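Local coordinates for protein cryptochrome DASH, chloroplastic/mitochondrial (Arabidopsis thaliana, PDB 2J4D) that repairs cyclobutane pyrimidine dimers in single-stranded DNA, carrying FAD and a folate light antenna, and may also act as a photoreceptor, at residues G38-D49 with F134-E144; V52-W62 with S210-G218. One frame throughout, in Å; residues are numbered along the deposited sequence.

Contact 1. Residues G38-D49 with F134-E144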
loop_
_atom_site.group_PDB
_atom_site.type_symbol
_atom_site.label_atom_id
_atom_site.label_comp_id
_atom_site.label_asym_id
_atom_site.label_seq_id
_atom_site.Cartn_x
_atom_site.Cartn_y
_atom_site.Cartn_z
ATOM N N GLY A 38 25.491 -18.566 -20.548
ATOM C CA GLY A 38 25.454 -17.779 -21.767
ATOM C C GLY A 38 24.280 -16.833 -21.961
ATOM O O GLY A 38 24.220 -16.141 -22.979
ATOM N N LYS A 39 23.354 -16.770 -21.004
ATOM C CA LYS A 39 22.194 -15.897 -21.170
ATOM C C LYS A 39 22.450 -14.402 -20.974
ATOM O O LYS A 39 21.563 -13.575 -21.206
ATOM C CB LYS A 39 21.042 -16.386 -20.286
ATOM C CG LYS A 39 20.460 -17.696 -20.806
ATOM C CD LYS A 39 19.206 -18.131 -20.084
ATOM C CE LYS A 39 18.654 -19.396 -20.722
ATOM N NZ LYS A 39 17.431 -19.885 -20.039
ATOM N N GLY A 40 23.661 -14.054 -20.557
ATOM C CA GLY A 40 24.015 -12.654 -20.395
ATOM C C GLY A 40 23.466 -11.897 -19.200
ATOM O O GLY A 40 22.831 -12.458 -18.302
ATOM N N VAL A 41 23.709 -10.594 -19.214
ATOM C CA VAL A 41 23.288 -9.708 -18.143
ATOM C C VAL A 41 21.861 -9.187 -18.268
ATOM O O VAL A 41 21.377 -8.906 -19.366
ATOM C CB VAL A 41 24.230 -8.488 -18.057
ATOM C CG1 VAL A 41 23.738 -7.514 -16.990
ATOM C CG2 VAL A 41 25.645 -8.950 -17.747
ATOM N N THR A 42 21.192 -9.065 -17.125
ATOM C CA THR A 42 19.844 -8.515 -17.087
ATOM C C THR A 42 19.785 -7.537 -15.920
ATOM O O THR A 42 20.509 -7.678 -14.930
ATOM C CB THR A 42 18.756 -9.596 -16.872
ATOM O OG1 THR A 42 17.459 -8.994 -16.994
ATOM C CG2 THR A 42 18.868 -10.211 -15.482
ATOM N N ILE A 43 18.937 -6.530 -16.049
ATOM C CA ILE A 43 18.763 -5.555 -14.993
ATOM C C ILE A 43 17.365 -5.775 -14.432
ATOM O O ILE A 43 16.414 -5.928 -15.198
ATOM C CB ILE A 43 18.863 -4.112 -15.545
ATOM C CG1 ILE A 43 20.318 -3.805 -15.919
ATOM C CG2 ILE A 43 18.308 -3.109 -14.512
ATOM C CD1 ILE A 43 20.509 -2.521 -16.726
ATOM N N LEU A 44 17.250 -5.827 -13.107
ATOM C CA LEU A 44 15.952 -5.980 -12.455
ATOM C C LEU A 44 15.628 -4.623 -11.832
ATOM O O LEU A 44 16.299 -4.172 -10.899
ATOM C CB LEU A 44 15.999 -7.052 -11.359
ATOM C CG LEU A 44 14.700 -7.256 -10.560
ATOM C CD1 LEU A 44 13.538 -7.589 -11.491
ATOM C CD2 LEU A 44 14.915 -8.386 -9.546
ATOM N N TRP A 45 14.600 -3.975 -12.363
ATOM C CA TRP A 45 14.190 -2.655 -11.892
ATOM C C TRP A 45 13.034 -2.747 -10.891
ATOM O O TRP A 45 11.911 -3.114 -11.248
ATOM C CB TRP A 45 13.822 -1.793 -13.110
ATOM C CG TRP A 45 13.158 -0.475 -12.813
ATOM C CD1 TRP A 45 13.392 0.351 -11.755
ATOM C CD2 TRP A 45 12.158 0.166 -13.611
ATOM N NE1 TRP A 45 12.593 1.472 -11.841
ATOM C CE2 TRP A 45 11.827 1.383 -12.972
ATOM C CE3 TRP A 45 11.510 -0.169 -14.811
ATOM C CZ2 TRP A 45 10.872 2.269 -13.492
ATOM C CZ3 TRP A 45 10.564 0.712 -15.329
ATOM C CH2 TRP A 45 10.254 1.918 -14.668
ATOM N N PHE A 46 13.344 -2.418 -9.638
ATOM C CA PHE A 46 12.383 -2.443 -8.538
ATOM C C PHE A 46 11.602 -1.136 -8.429
ATOM O O PHE A 46 12.148 -0.052 -8.634
ATOM C CB PHE A 46 13.109 -2.657 -7.198
ATOM C CG PHE A 46 13.485 -4.094 -6.909
ATOM C CD1 PHE A 46 12.589 -4.946 -6.263
ATOM C CD2 PHE A 46 14.757 -4.571 -7.216
ATOM C CE1 PHE A 46 12.951 -6.249 -5.919
ATOM C CE2 PHE A 46 15.137 -5.877 -6.879
ATOM C CZ PHE A 46 14.231 -6.720 -6.227
ATOM N N ARG A 47 10.320 -1.253 -8.105
ATOM C CA ARG A 47 9.477 -0.087 -7.890
ATOM C C ARG A 47 8.694 -0.345 -6.610
ATOM O O ARG A 47 9.225 -0.125 -5.523
ATOM C CB ARG A 47 8.566 0.161 -9.089
ATOM C CG ARG A 47 9.295 0.938 -10.196
ATOM C CD ARG A 47 8.332 1.651 -11.149
ATOM N NE ARG A 47 7.660 0.699 -12.019
ATOM C CZ ARG A 47 6.858 1.030 -13.022
ATOM N NH1 ARG A 47 6.609 2.306 -13.291
ATOM N NH2 ARG A 47 6.334 0.075 -13.782
ATOM N N ASN A 48 7.455 -0.820 -6.712
ATOM C CA ASN A 48 6.701 -1.118 -5.499
ATOM C C ASN A 48 6.506 -2.621 -5.362
ATOM O O ASN A 48 5.400 -3.119 -5.186
ATOM C CB ASN A 48 5.369 -0.361 -5.481
ATOM C CG ASN A 48 5.529 1.065 -4.950
ATOM O OD1 ASN A 48 5.763 1.274 -3.753
ATOM N ND2 ASN A 48 5.436 2.043 -5.838
ATOM N N ASP A 49 7.629 -3.325 -5.440
ATOM C CA ASP A 49 7.682 -4.775 -5.336
ATOM C C ASP A 49 8.967 -5.085 -4.571
ATOM O O ASP A 49 9.761 -5.941 -4.973
ATOM C CB ASP A 49 7.710 -5.391 -6.744
ATOM C CG ASP A 49 8.831 -4.820 -7.628
ATOM O OD1 ASP A 49 9.453 -3.803 -7.262
ATOM O OD2 ASP A 49 9.078 -5.390 -8.711
ATOM N N PHE A 134 26.602 -2.092 -18.772
ATOM C CA PHE A 134 26.757 -3.513 -18.490
ATOM C C PHE A 134 26.307 -4.451 -19.601
ATOM O O PHE A 134 26.348 -5.669 -19.441
ATOM C CB PHE A 134 26.031 -3.843 -17.185
ATOM C CG PHE A 134 26.640 -3.182 -15.978
ATOM C CD1 PHE A 134 27.751 -3.734 -15.355
ATOM C CD2 PHE A 134 26.132 -1.986 -15.497
ATOM C CE1 PHE A 134 28.349 -3.098 -14.265
ATOM C CE2 PHE A 134 26.722 -1.344 -14.413
ATOM C CZ PHE A 134 27.833 -1.903 -13.796
ATOM N N GLY A 135 25.889 -3.885 -20.728
ATOM C CA GLY A 135 25.446 -4.706 -21.843
ATOM C C GLY A 135 24.268 -5.610 -21.520
ATOM O O GLY A 135 24.200 -6.747 -21.989
ATOM N N ALA A 136 23.333 -5.108 -20.717
ATOM C CA ALA A 136 22.151 -5.875 -20.342
ATOM C C ALA A 136 21.268 -6.122 -21.560
ATOM O O ALA A 136 21.059 -5.234 -22.370
ATOM C CB ALA A 136 21.366 -5.119 -19.280
ATOM N N ARG A 137 20.744 -7.331 -21.697
ATOM C CA ARG A 137 19.880 -7.631 -22.833
ATOM C C ARG A 137 18.455 -7.188 -22.531
ATOM O O ARG A 137 17.677 -6.882 -23.433
ATOM C CB ARG A 137 19.862 -9.134 -23.107
ATOM C CG ARG A 137 21.229 -9.771 -23.251
ATOM C CD ARG A 137 21.092 -11.238 -23.635
ATOM N NE ARG A 137 22.392 -11.881 -23.795
ATOM C CZ ARG A 137 22.557 -13.154 -24.141
ATOM N NH1 ARG A 137 21.500 -13.926 -24.367
ATOM N NH2 ARG A 137 23.778 -13.656 -24.259
ATOM N N THR A 138 18.123 -7.146 -21.248
ATOM C CA THR A 138 16.773 -6.799 -20.840
ATOM C C THR A 138 16.720 -6.064 -19.508
ATOM O O THR A 138 17.671 -6.083 -18.727
ATOM C CB THR A 138 15.947 -8.071 -20.649
ATOM O OG1 THR A 138 16.636 -8.923 -19.724
ATOM C CG2 THR A 138 15.772 -8.821 -21.949
ATOM N N VAL A 139 15.594 -5.398 -19.277
ATOM C CA VAL A 139 15.326 -4.732 -18.010
ATOM C C VAL A 139 13.943 -5.278 -17.657
ATOM O O VAL A 139 12.987 -5.095 -18.416
ATOM C CB VAL A 139 15.234 -3.200 -18.128
ATOM C CG1 VAL A 139 14.812 -2.609 -16.775
ATOM C CG2 VAL A 139 16.577 -2.619 -18.556
ATOM N N PHE A 140 13.860 -5.982 -16.534
ATOM C CA PHE A 140 12.610 -6.566 -16.051
ATOM C C PHE A 140 12.025 -5.698 -14.943
ATOM O O PHE A 140 12.758 -5.141 -14.129
ATOM C CB PHE A 140 12.866 -7.967 -15.483
ATOM C CG PHE A 140 13.002 -9.032 -16.529
ATOM C CD1 PHE A 140 11.874 -9.588 -17.118
ATOM C CD2 PHE A 140 14.258 -9.467 -16.940
ATOM C CE1 PHE A 140 11.993 -10.568 -18.105
ATOM C CE2 PHE A 140 14.389 -10.444 -17.924
ATOM C CZ PHE A 140 13.252 -10.997 -18.508
ATOM N N ALA A 141 10.701 -5.593 -14.913
ATOM C CA ALA A 141 10.025 -4.823 -13.881
ATOM C C ALA A 141 8.564 -5.231 -13.862
ATOM O O ALA A 141 8.066 -5.844 -14.807
ATOM C CB ALA A 141 10.144 -3.331 -14.160
ATOM N N HIS A 142 7.883 -4.904 -12.774
ATOM C CA HIS A 142 6.469 -5.211 -12.673
ATOM C C HIS A 142 5.692 -4.118 -13.374
ATOM O O HIS A 142 6.072 -2.950 -13.335
ATOM C CB HIS A 142 6.043 -5.304 -11.212
ATOM C CG HIS A 142 6.336 -6.634 -10.599
ATOM N ND1 HIS A 142 5.696 -7.789 -10.995
ATOM C CD2 HIS A 142 7.211 -7.000 -9.635
ATOM C CE1 HIS A 142 6.164 -8.810 -10.298
ATOM N NE2 HIS A 142 7.085 -8.359 -9.465
ATOM N N LYS A 143 4.602 -4.514 -14.017
ATOM C CA LYS A 143 3.738 -3.591 -14.738
ATOM C C LYS A 143 2.901 -2.791 -13.752
ATOM O O LYS A 143 2.374 -3.349 -12.786
ATOM C CB LYS A 143 2.798 -4.383 -15.650
ATOM C CG LYS A 143 1.866 -3.525 -16.513
ATOM C CD LYS A 143 2.603 -2.986 -17.741
ATOM C CE LYS A 143 1.716 -2.064 -18.568
ATOM N NZ LYS A 143 1.471 -0.776 -17.855
ATOM N N GLU A 144 2.792 -1.488 -13.971
ATOM C CA GLU A 144 1.957 -0.667 -13.103
ATOM C C GLU A 144 0.722 -0.261 -13.908
ATOM O O GLU A 144 0.643 -0.533 -15.111
ATOM C CB GLU A 144 2.727 0.550 -12.595
ATOM C CG GLU A 144 3.707 0.202 -11.487
ATOM C CD GLU A 144 3.015 -0.154 -10.168
ATOM O OE1 GLU A 144 1.773 -0.286 -10.151
ATOM O OE2 GLU A 144 3.719 -0.301 -9.144
HETATM O O HOH W 1 24.546 -9.632 -21.772
HETATM O O HOH W 2 9.432 -3.521 -10.693
HETATM O O HOH W 3 7.303 -1.978 -11.170
HETATM O O HOH W 4 5.788 -1.919 -8.709
HETATM O O HOH W 5 4.848 1.961 -8.425
#
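Ile-43 and Phe-140 sit on neighbouring parallel strands, 41-46 and 138-142, tied by a ladder of backbone bonds: Ile-43 N to Thr-138 O, Phe-140 N to Ile-43 O (2.9 Å) and Trp-45 N to Phe-140 O. Of the side-chain bonds, Thr-42 OG1, turned anti to the backbone N (chi1 -174°), meets Thr-138 OG1 at 2.9 Å and also lies in the plane of the Phe-140 ring, at its edge. Apolar groups fill the other face: Ile-43 CD1 packs on Ala-136 CB (3.7 Å), and Ile-43 lies beside Val-139, pointing the same way. Beyond the strands, Arg-47 NH2 donates in its own plane to His-142 O (3.1 Å, 155° at the hydrogen), while the guanidinium is sandwiched between Glu-144 CG and Trp-45 CH2; Glu-153 pairs with its charge. With an alanine here, His-142 O would probably lose this donor and Glu-153 one of its cationic partners. Water extends the pairing: one molecule joins Trp-45 O, Asp-49 OD2 and His-142 N, and two others link Asn-48 to Glu-144 OE2, whose OE1 forms a salt bridge with Arg-333. Adjacent parallel strands inside a five-stranded sheet of order 3-2-1-4-5 are typical of the Rossmann-like photolyase alpha/beta domain.

Contact 2. Residues V52-W62 with S210-G218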
loop_
_atom_site.group_PDB
_atom_site.type_symbol
_atom_site.label_atom_id
_atom_site.label_comp_id
_atom_site.label_asym_id
_atom_site.label_seq_id
_atom_site.Cartn_x
_atom_site.Cartn_y
_atom_site.Cartn_z
ATOM N N VAL A 52 11.755 -10.334 -2.125
ATOM C CA VAL A 52 12.398 -11.424 -2.834
ATOM C C VAL A 52 11.350 -12.522 -3.017
ATOM O O VAL A 52 11.215 -13.088 -4.100
ATOM C CB VAL A 52 13.595 -11.980 -2.030
ATOM C CG1 VAL A 52 14.124 -13.245 -2.681
ATOM C CG2 VAL A 52 14.687 -10.936 -1.955
ATOM N N LEU A 53 10.585 -12.805 -1.965
ATOM C CA LEU A 53 9.556 -13.845 -2.040
ATOM C C LEU A 53 8.484 -13.594 -3.093
ATOM O O LEU A 53 8.066 -12.455 -3.316
ATOM C CB LEU A 53 8.835 -14.008 -0.697
ATOM C CG LEU A 53 9.405 -14.879 0.419
ATOM C CD1 LEU A 53 8.394 -14.942 1.549
ATOM C CD2 LEU A 53 9.690 -16.282 -0.097
ATOM N N ASP A 54 8.039 -14.675 -3.729
ATOM C CA ASP A 54 6.965 -14.611 -4.711
ATOM C C ASP A 54 7.077 -13.405 -5.637
ATOM O O ASP A 54 6.108 -12.669 -5.845
ATOM C CB ASP A 54 5.625 -14.591 -3.961
ATOM C CG ASP A 54 4.430 -14.614 -4.892
ATOM O OD1 ASP A 54 4.492 -15.312 -5.923
ATOM O OD2 ASP A 54 3.423 -13.946 -4.584
ATOM N N ASN A 55 8.269 -13.210 -6.191
ATOM C CA ASN A 55 8.532 -12.098 -7.095
ATOM C C ASN A 55 8.786 -12.651 -8.498
ATOM O O ASN A 55 9.883 -13.139 -8.778
ATOM C CB ASN A 55 9.770 -11.323 -6.627
ATOM C CG ASN A 55 9.997 -10.050 -7.427
ATOM O OD1 ASN A 55 9.724 -10.002 -8.618
ATOM N ND2 ASN A 55 10.508 -9.020 -6.773
ATOM N N ASP A 56 7.774 -12.573 -9.365
ATOM C CA ASP A 56 7.887 -13.070 -10.737
ATOM C C ASP A 56 8.895 -12.322 -11.595
ATOM O O ASP A 56 9.506 -12.912 -12.492
ATOM C CB ASP A 56 6.532 -13.030 -11.448
ATOM C CG ASP A 56 5.611 -14.136 -11.001
ATOM O OD1 ASP A 56 6.114 -15.234 -10.693
ATOM O OD2 ASP A 56 4.388 -13.915 -10.970
ATOM N N ALA A 57 9.051 -11.023 -11.357
ATOM C CA ALA A 57 10.015 -10.258 -12.148
ATOM C C ALA A 57 11.420 -10.779 -11.835
ATOM O O ALA A 57 12.231 -11.001 -12.741
ATOM C CB ALA A 57 9.903 -8.764 -11.829
ATOM N N LEU A 58 11.699 -10.971 -10.547
ATOM C CA LEU A 58 12.984 -11.495 -10.097
ATOM C C LEU A 58 13.185 -12.902 -10.658
ATOM O O LEU A 58 14.262 -13.245 -11.145
ATOM C CB LEU A 58 13.023 -11.555 -8.568
ATOM C CG LEU A 58 14.215 -12.277 -7.931
ATOM C CD1 LEU A 58 15.507 -11.579 -8.319
ATOM C CD2 LEU A 58 14.060 -12.290 -6.411
ATOM N N TYR A 59 12.147 -13.728 -10.592
ATOM C CA TYR A 59 12.280 -15.080 -11.118
ATOM C C TYR A 59 12.582 -15.086 -12.620
ATOM O O TYR A 59 13.466 -15.811 -13.078
ATOM C CB TYR A 59 11.012 -15.906 -10.874
ATOM C CG TYR A 59 11.193 -17.341 -11.309
ATOM C CD1 TYR A 59 11.757 -18.282 -10.450
ATOM C CD2 TYR A 59 10.901 -17.734 -12.613
ATOM C CE1 TYR A 59 12.031 -19.576 -10.878
ATOM C CE2 TYR A 59 11.175 -19.023 -13.052
ATOM C CZ TYR A 59 11.743 -19.937 -12.179
ATOM O OH TYR A 59 12.048 -21.202 -12.617
ATOM N N LYS A 60 11.841 -14.292 -13.386
ATOM C CA LYS A 60 12.042 -14.250 -14.836
ATOM C C LYS A 60 13.409 -13.684 -15.205
ATOM O O LYS A 60 14.030 -14.111 -16.189
ATOM C CB LYS A 60 10.925 -13.436 -15.497
ATOM C CG LYS A 60 11.001 -13.353 -17.022
ATOM C CD LYS A 60 11.103 -14.724 -17.689
ATOM C CE LYS A 60 10.825 -14.649 -19.191
ATOM N NZ LYS A 60 9.429 -15.069 -19.532
ATOM N N ALA A 61 13.877 -12.726 -14.415
ATOM C CA ALA A 61 15.182 -12.114 -14.646
ATOM C C ALA A 61 16.273 -13.165 -14.433
ATOM O O ALA A 61 17.196 -13.311 -15.241
ATOM C CB ALA A 61 15.385 -10.958 -13.688
ATOM N N TRP A 62 16.153 -13.900 -13.336
ATOM C CA TRP A 62 17.111 -14.937 -12.989
ATOM C C TRP A 62 17.146 -16.075 -14.001
ATOM O O TRP A 62 18.217 -16.519 -14.406
ATOM C CB TRP A 62 16.774 -15.496 -11.608
ATOM C CG TRP A 62 17.569 -16.704 -11.222
ATOM C CD1 TRP A 62 18.872 -16.737 -10.808
ATOM C CD2 TRP A 62 17.104 -18.055 -11.196
ATOM N NE1 TRP A 62 19.244 -18.031 -10.520
ATOM C CE2 TRP A 62 18.178 -18.860 -10.752
ATOM C CE3 TRP A 62 15.882 -18.667 -11.506
ATOM C CZ2 TRP A 62 18.067 -20.246 -10.609
ATOM C CZ3 TRP A 62 15.771 -20.049 -11.363
ATOM C CH2 TRP A 62 16.859 -20.820 -10.919
ATOM N N SER A 210 2.239 -19.333 -5.055
ATOM C CA SER A 210 3.239 -18.281 -5.075
ATOM C C SER A 210 4.466 -18.817 -5.812
ATOM O O SER A 210 4.734 -20.018 -5.792
ATOM C CB SER A 210 3.600 -17.859 -3.644
ATOM O OG SER A 210 4.269 -18.894 -2.954
ATOM N N THR A 211 5.191 -17.932 -6.484
ATOM C CA THR A 211 6.383 -18.337 -7.221
ATOM C C THR A 211 7.544 -18.629 -6.263
ATOM O O THR A 211 7.859 -17.815 -5.386
ATOM C CB THR A 211 6.788 -17.237 -8.230
ATOM O OG1 THR A 211 5.747 -17.096 -9.207
ATOM C CG2 THR A 211 8.090 -17.593 -8.934
ATOM N N ARG A 212 8.163 -19.799 -6.420
ATOM C CA ARG A 212 9.280 -20.202 -5.569
ATOM C C ARG A 212 10.580 -19.625 -6.097
ATOM O O ARG A 212 10.875 -19.722 -7.284
ATOM C CB ARG A 212 9.393 -21.727 -5.492
ATOM C CG ARG A 212 8.121 -22.402 -5.028
ATOM C CD ARG A 212 7.543 -21.707 -3.810
ATOM N NE ARG A 212 6.084 -21.678 -3.867
ATOM C CZ ARG A 212 5.285 -22.352 -3.049
ATOM N NH1 ARG A 212 5.798 -23.117 -2.089
ATOM N NH2 ARG A 212 3.969 -22.270 -3.200
ATOM N N ILE A 213 11.355 -19.038 -5.196
ATOM C CA ILE A 213 12.609 -18.394 -5.544
ATOM C C ILE A 213 13.804 -19.180 -5.004
ATOM O O ILE A 213 13.816 -19.584 -3.838
ATOM C CB ILE A 213 12.656 -16.966 -4.947
ATOM C CG1 ILE A 213 11.435 -16.156 -5.405
ATOM C CG2 ILE A 213 13.950 -16.281 -5.337
ATOM C CD1 ILE A 213 11.331 -15.938 -6.921
ATOM N N PRO A 214 14.830 -19.399 -5.840
ATOM C CA PRO A 214 16.010 -20.144 -5.379
ATOM C C PRO A 214 16.794 -19.405 -4.306
ATOM O O PRO A 214 16.758 -18.177 -4.230
ATOM C CB PRO A 214 16.819 -20.347 -6.659
ATOM C CG PRO A 214 16.419 -19.185 -7.521
ATOM C CD PRO A 214 14.927 -19.090 -7.278
ATOM N N LEU A 215 17.501 -20.159 -3.471
ATOM C CA LEU A 215 18.289 -19.568 -2.397
ATOM C C LEU A 215 19.543 -18.883 -2.924
ATOM O O LEU A 215 20.109 -18.019 -2.263
ATOM C CB LEU A 215 18.671 -20.641 -1.374
ATOM C CG LEU A 215 17.496 -21.176 -0.549
ATOM C CD1 LEU A 215 17.976 -22.268 0.402
ATOM C CD2 LEU A 215 16.865 -20.028 0.226
ATOM N N SER A 216 19.970 -19.270 -4.119
ATOM C CA SER A 216 21.158 -18.689 -4.744
ATOM C C SER A 216 20.724 -17.992 -6.025
ATOM O O SER A 216 20.234 -18.641 -6.951
ATOM C CB SER A 216 22.173 -19.791 -5.069
ATOM O OG SER A 216 23.202 -19.306 -5.912
ATOM N N LEU A 217 20.908 -16.676 -6.078
ATOM C CA LEU A 217 20.499 -15.889 -7.240
ATOM C C LEU A 217 21.636 -15.155 -7.942
ATOM O O LEU A 217 21.436 -14.582 -9.017
ATOM C CB LEU A 217 19.448 -14.863 -6.815
ATOM C CG LEU A 217 18.114 -15.389 -6.284
ATOM C CD1 LEU A 217 17.313 -14.231 -5.691
ATOM C CD2 LEU A 217 17.342 -16.055 -7.408
ATOM N N GLY A 218 22.815 -15.148 -7.322
ATOM C CA GLY A 218 23.957 -14.464 -7.903
ATOM C C GLY A 218 24.483 -15.114 -9.171
ATOM O O GLY A 218 23.968 -16.144 -9.612
HETATM O O HOH W 6 8.355 -17.280 -2.866
#
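Trp-62 lays one face of its indole against two side chains of the 210-218 loop: Pro-214 CG sits 3.6 Å from the centroid of the six-membered ring, nearly on its normal, and Leu-217 CD2 lies over the five-membered ring, both as CH-pi contacts. With CG of Trp-62 turned anti to the backbone N (chi1 172°), the indole reaches out from helix 56-63 to these two residues. One turn back, Leu-58 CD2 and Leu-217 CD1 meet tip to tip at 3.9 Å. Ile-213 spreads its branches: CG2 touches Leu-58 and Val-52, whereas Ile-213 CD1 approaches Tyr-59 CB (4.0 Å) at the edge of the tyrosine ring. The loop thus covers the outer side of the helix that follows strand 41-46 in the photolyase alpha/beta fold. Asn-55 is the N-cap of this helix, its OD1 accepting from Leu-58 N (2.9 Å). Near that helix start the contact turns polar. Thr-211 N donates to Asp-54 OD1 (2.8 Å, 161° at the hydrogen), 33° out of the carboxylate plane, and water bridges Asp-54 N to Thr-211 O. Thr-211 OG1 also lies against Asp-56 OD1, at a separation too short to be trusted in detail. Arg-300 forms salt bridges with both aspartates, and Ser-298 binds Asp-54 OD2.

Helix 56-63, which belongs to contact 2, follows strand 41-46 in the chain and packs one side on the sheet of contact 1 and the other on the 210-218 loop; the contact centres are 12 Å apart. Leu-44 CD2 touches Leu-58 CD1 at 3.5 Å, and the N-cap oxygen Asn-55 OD1 probably accepts from His-142 NE2 (3.2 Å), joining the helix start to His-142 of contact 1. Contact 1 comes nearer to FAD, with the side chain of Asn-48 about 11 Å from it, against about 14 Å for the Asp-54 side chain of contact 2. The Asn-48 side chain also lies about 7 Å from the bound folate.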